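Local coordinates for protein cysteine hydrolase (Staphylococcus aureus, PDB 6KUA) that probably hydrolyses nicotinamide to nicotinic acid and ammonia, as a nicotinamidase of the isochorismatase family of cysteine hydrolases, at residues 2-7 with 45-50. Residues are numbered along the deposited sequence; the frame is centred on the assembly and turned at random.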
loop_
_atom_site.group_PDB
_atom_site.type_symbol
_atom_site.label_atom_id
_atom_site.label_comp_id
_atom_site.label_asym_id
_atom_site.label_seq_id
_atom_site.Cartn_x
_atom_site.Cartn_y
_atom_site.Cartn_z
ATOM N N THR A 2 -25.074 -8.466 4.506
ATOM C CA THR A 2 -25.183 -7.008 4.554
ATOM C C THR A 2 -23.838 -6.304 4.451
ATOM O O THR A 2 -23.795 -5.104 4.161
ATOM C CB THR A 2 -25.879 -6.580 5.860
ATOM O OG1 THR A 2 -27.195 -7.152 5.900
ATOM C CG2 THR A 2 -25.995 -5.048 5.991
ATOM N N HIS A 3 -22.752 -7.024 4.686
ATOM C CA HIS A 3 -21.400 -6.490 4.652
ATOM C C HIS A 3 -20.669 -7.004 3.418
ATOM O O HIS A 3 -19.523 -7.439 3.505
ATOM C CB HIS A 3 -20.657 -6.882 5.930
ATOM C CG HIS A 3 -21.399 -6.523 7.180
ATOM N ND1 HIS A 3 -21.277 -5.293 7.791
ATOM C CD2 HIS A 3 -22.295 -7.222 7.916
ATOM C CE1 HIS A 3 -22.065 -5.249 8.850
ATOM N NE2 HIS A 3 -22.687 -6.411 8.953
ATOM N N ARG A 4 -21.354 -7.003 2.270
ATOM C CA ARG A 4 -20.856 -7.622 1.050
ATOM C C ARG A 4 -20.876 -6.619 -0.100
ATOM O O ARG A 4 -21.674 -5.679 -0.122
ATOM C CB ARG A 4 -21.669 -8.877 0.671
ATOM C CG ARG A 4 -23.165 -8.642 0.470
ATOM C CD ARG A 4 -23.883 -9.868 -0.135
ATOM N NE ARG A 4 -25.159 -9.495 -0.761
ATOM C CZ ARG A 4 -25.853 -10.250 -1.618
ATOM N NH1 ARG A 4 -25.422 -11.446 -1.981
ATOM N NH2 ARG A 4 -26.986 -9.795 -2.132
ATOM N N ALA A 5 -19.970 -6.817 -1.052
ATOM C CA ALA A 5 -19.920 -5.974 -2.235
ATOM C C ALA A 5 -19.625 -6.854 -3.433
ATOM O O ALA A 5 -18.984 -7.904 -3.315
ATOM C CB ALA A 5 -18.869 -4.848 -2.111
ATOM N N LEU A 6 -20.145 -6.436 -4.577
ATOM C CA LEU A 6 -19.913 -7.118 -5.834
ATOM C C LEU A 6 -18.873 -6.333 -6.619
ATOM O O LEU A 6 -19.010 -5.117 -6.793
ATOM C CB LEU A 6 -21.222 -7.234 -6.623
ATOM C CG LEU A 6 -21.124 -7.869 -8.007
ATOM C CD1 LEU A 6 -20.768 -9.337 -7.898
ATOM C CD2 LEU A 6 -22.439 -7.702 -8.742
ATOM N N LEU A 7 -17.831 -7.011 -7.076
ATOM C CA LEU A 7 -16.805 -6.392 -7.910
ATOM C C LEU A 7 -16.939 -6.951 -9.318
ATOM O O LEU A 7 -16.747 -8.156 -9.526
ATOM C CB LEU A 7 -15.400 -6.658 -7.357
ATOM C CG LEU A 7 -15.145 -6.339 -5.883
ATOM C CD1 LEU A 7 -13.664 -6.514 -5.497
ATOM C CD2 LEU A 7 -15.629 -4.935 -5.528
ATOM N N TYR A 45 -30.909 -5.691 -2.347
ATOM C CA TYR A 45 -30.629 -5.396 -0.945
ATOM C C TYR A 45 -29.938 -4.061 -0.761
ATOM O O TYR A 45 -29.557 -3.730 0.365
ATOM C CB TYR A 45 -29.759 -6.497 -0.328
ATOM C CG TYR A 45 -30.454 -7.826 -0.231
ATOM C CD1 TYR A 45 -31.285 -8.116 0.846
ATOM C CD2 TYR A 45 -30.283 -8.798 -1.207
ATOM C CE1 TYR A 45 -31.924 -9.326 0.936
ATOM C CE2 TYR A 45 -30.928 -10.028 -1.114
ATOM C CZ TYR A 45 -31.743 -10.277 -0.045
ATOM O OH TYR A 45 -32.382 -11.492 0.066
ATOM N N GLN A 46 -29.766 -3.303 -1.843
ATOM C CA GLN A 46 -28.983 -2.072 -1.852
ATOM C C GLN A 46 -27.559 -2.313 -1.355
ATOM O O GLN A 46 -26.952 -1.440 -0.739
ATOM C CB GLN A 46 -29.669 -0.964 -1.045
ATOM C CG GLN A 46 -30.998 -0.498 -1.643
ATOM C CD GLN A 46 -30.839 0.199 -2.995
ATOM O OE1 GLN A 46 -31.204 -0.354 -4.040
ATOM N NE2 GLN A 46 -30.298 1.422 -2.979
ATOM N N ASP A 47 -27.028 -3.511 -1.601
ATOM C CA ASP A 47 -25.610 -3.766 -1.414
ATOM C C ASP A 47 -24.798 -3.033 -2.480
ATOM O O ASP A 47 -25.309 -2.621 -3.523
ATOM C CB ASP A 47 -25.320 -5.261 -1.473
ATOM C CG ASP A 47 -25.818 -6.005 -0.236
ATOM O OD1 ASP A 47 -25.835 -5.409 0.862
ATOM O OD2 ASP A 47 -26.192 -7.194 -0.361
ATOM N N HIS A 48 -23.512 -2.867 -2.213
ATOM C CA HIS A 48 -22.692 -2.019 -3.053
ATOM C C HIS A 48 -22.111 -2.804 -4.217
ATOM O O HIS A 48 -21.709 -3.957 -4.066
ATOM C CB HIS A 48 -21.594 -1.371 -2.216
ATOM C CG HIS A 48 -22.125 -0.340 -1.281
ATOM N ND1 HIS A 48 -22.359 0.962 -1.673
ATOM C CD2 HIS A 48 -22.543 -0.432 0.008
ATOM C CE1 HIS A 48 -22.864 1.636 -0.654
ATOM N NE2 HIS A 48 -22.989 0.812 0.375
ATOM N N ILE A 49 -22.087 -2.168 -5.385
ATOM C CA ILE A 49 -21.595 -2.768 -6.618
ATOM C C ILE A 49 -20.551 -1.834 -7.206
ATOM O O ILE A 49 -20.823 -0.646 -7.418
ATOM C CB ILE A 49 -22.721 -3.016 -7.639
ATOM C CG1 ILE A 49 -23.853 -3.831 -7.009
ATOM C CG2 ILE A 49 -22.170 -3.750 -8.835
ATOM C CD1 ILE A 49 -25.231 -3.400 -7.436
ATOM N N PHE A 50 -19.368 -2.376 -7.488
ATOM C CA PHE A 50 -18.251 -1.612 -8.031
ATOM C C PHE A 50 -17.937 -2.157 -9.414
ATOM O O PHE A 50 -17.655 -3.353 -9.562
ATOM C CB PHE A 50 -17.025 -1.693 -7.117
ATOM C CG PHE A 50 -17.251 -1.138 -5.735
ATOM C CD1 PHE A 50 -17.985 -1.850 -4.795
ATOM C CD2 PHE A 50 -16.709 0.093 -5.371
ATOM C CE1 PHE A 50 -18.203 -1.341 -3.511
ATOM C CE2 PHE A 50 -16.910 0.617 -4.085
ATOM C CZ PHE A 50 -17.655 -0.097 -3.154
HETATM O O HOH W 1 -23.115 -3.639 1.126
#
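R4 and D47 join in a salt bridge at the N-terminal end of a parallel strand pair, D47 lying in the loop that leads into strand 48-54. From CB of R4, chi1 of 58° sets CG between the backbone N and the carbonyl carbon, and the chain then runs extended to NE. CG and CD both pass D47 OD2, each at 3.5 Å. NE gives OD2 a nearly straight bond of 2.6 Å (172° at the hydrogen), in the guanidinium plane but from above the carboxylate plane, the two planes standing 78° apart. R4 CZ comes within 3.3 Å of D47 OD2. NH2 adds a weak, bent bond to OD2 and lies 3.6 Å from CD2 of the steeply inclined Y45 ring. One water, 2.8 Å from R4 O and 3.3 Å from D47 OD1, joins that carbonyl to the carboxylate just ahead of the direct backbone bonds. There L6 N bonds to H48 O and F50 N to L6 O (2.9 Å), the alternating ladder of a parallel pair. On one face L6 CD2 packs on I49 CG2; on the other, A5 CB meets F50 CE1 at 3.8 Å, and L7 CD2 lies against F50 CB. I39 and F42 of helix 32-44 pack on L6; F42 also touches D47 and makes a cation-pi contact with R4, while D41 salt-bridges R4 NH2. Helix 115-121 packs on A5 and F50 across the sheet. Strand 126-132 flanks 4-9, and H100 of strand 99-104 stacks on F50, inside the five-stranded parallel sheet of the isochorismatase fold.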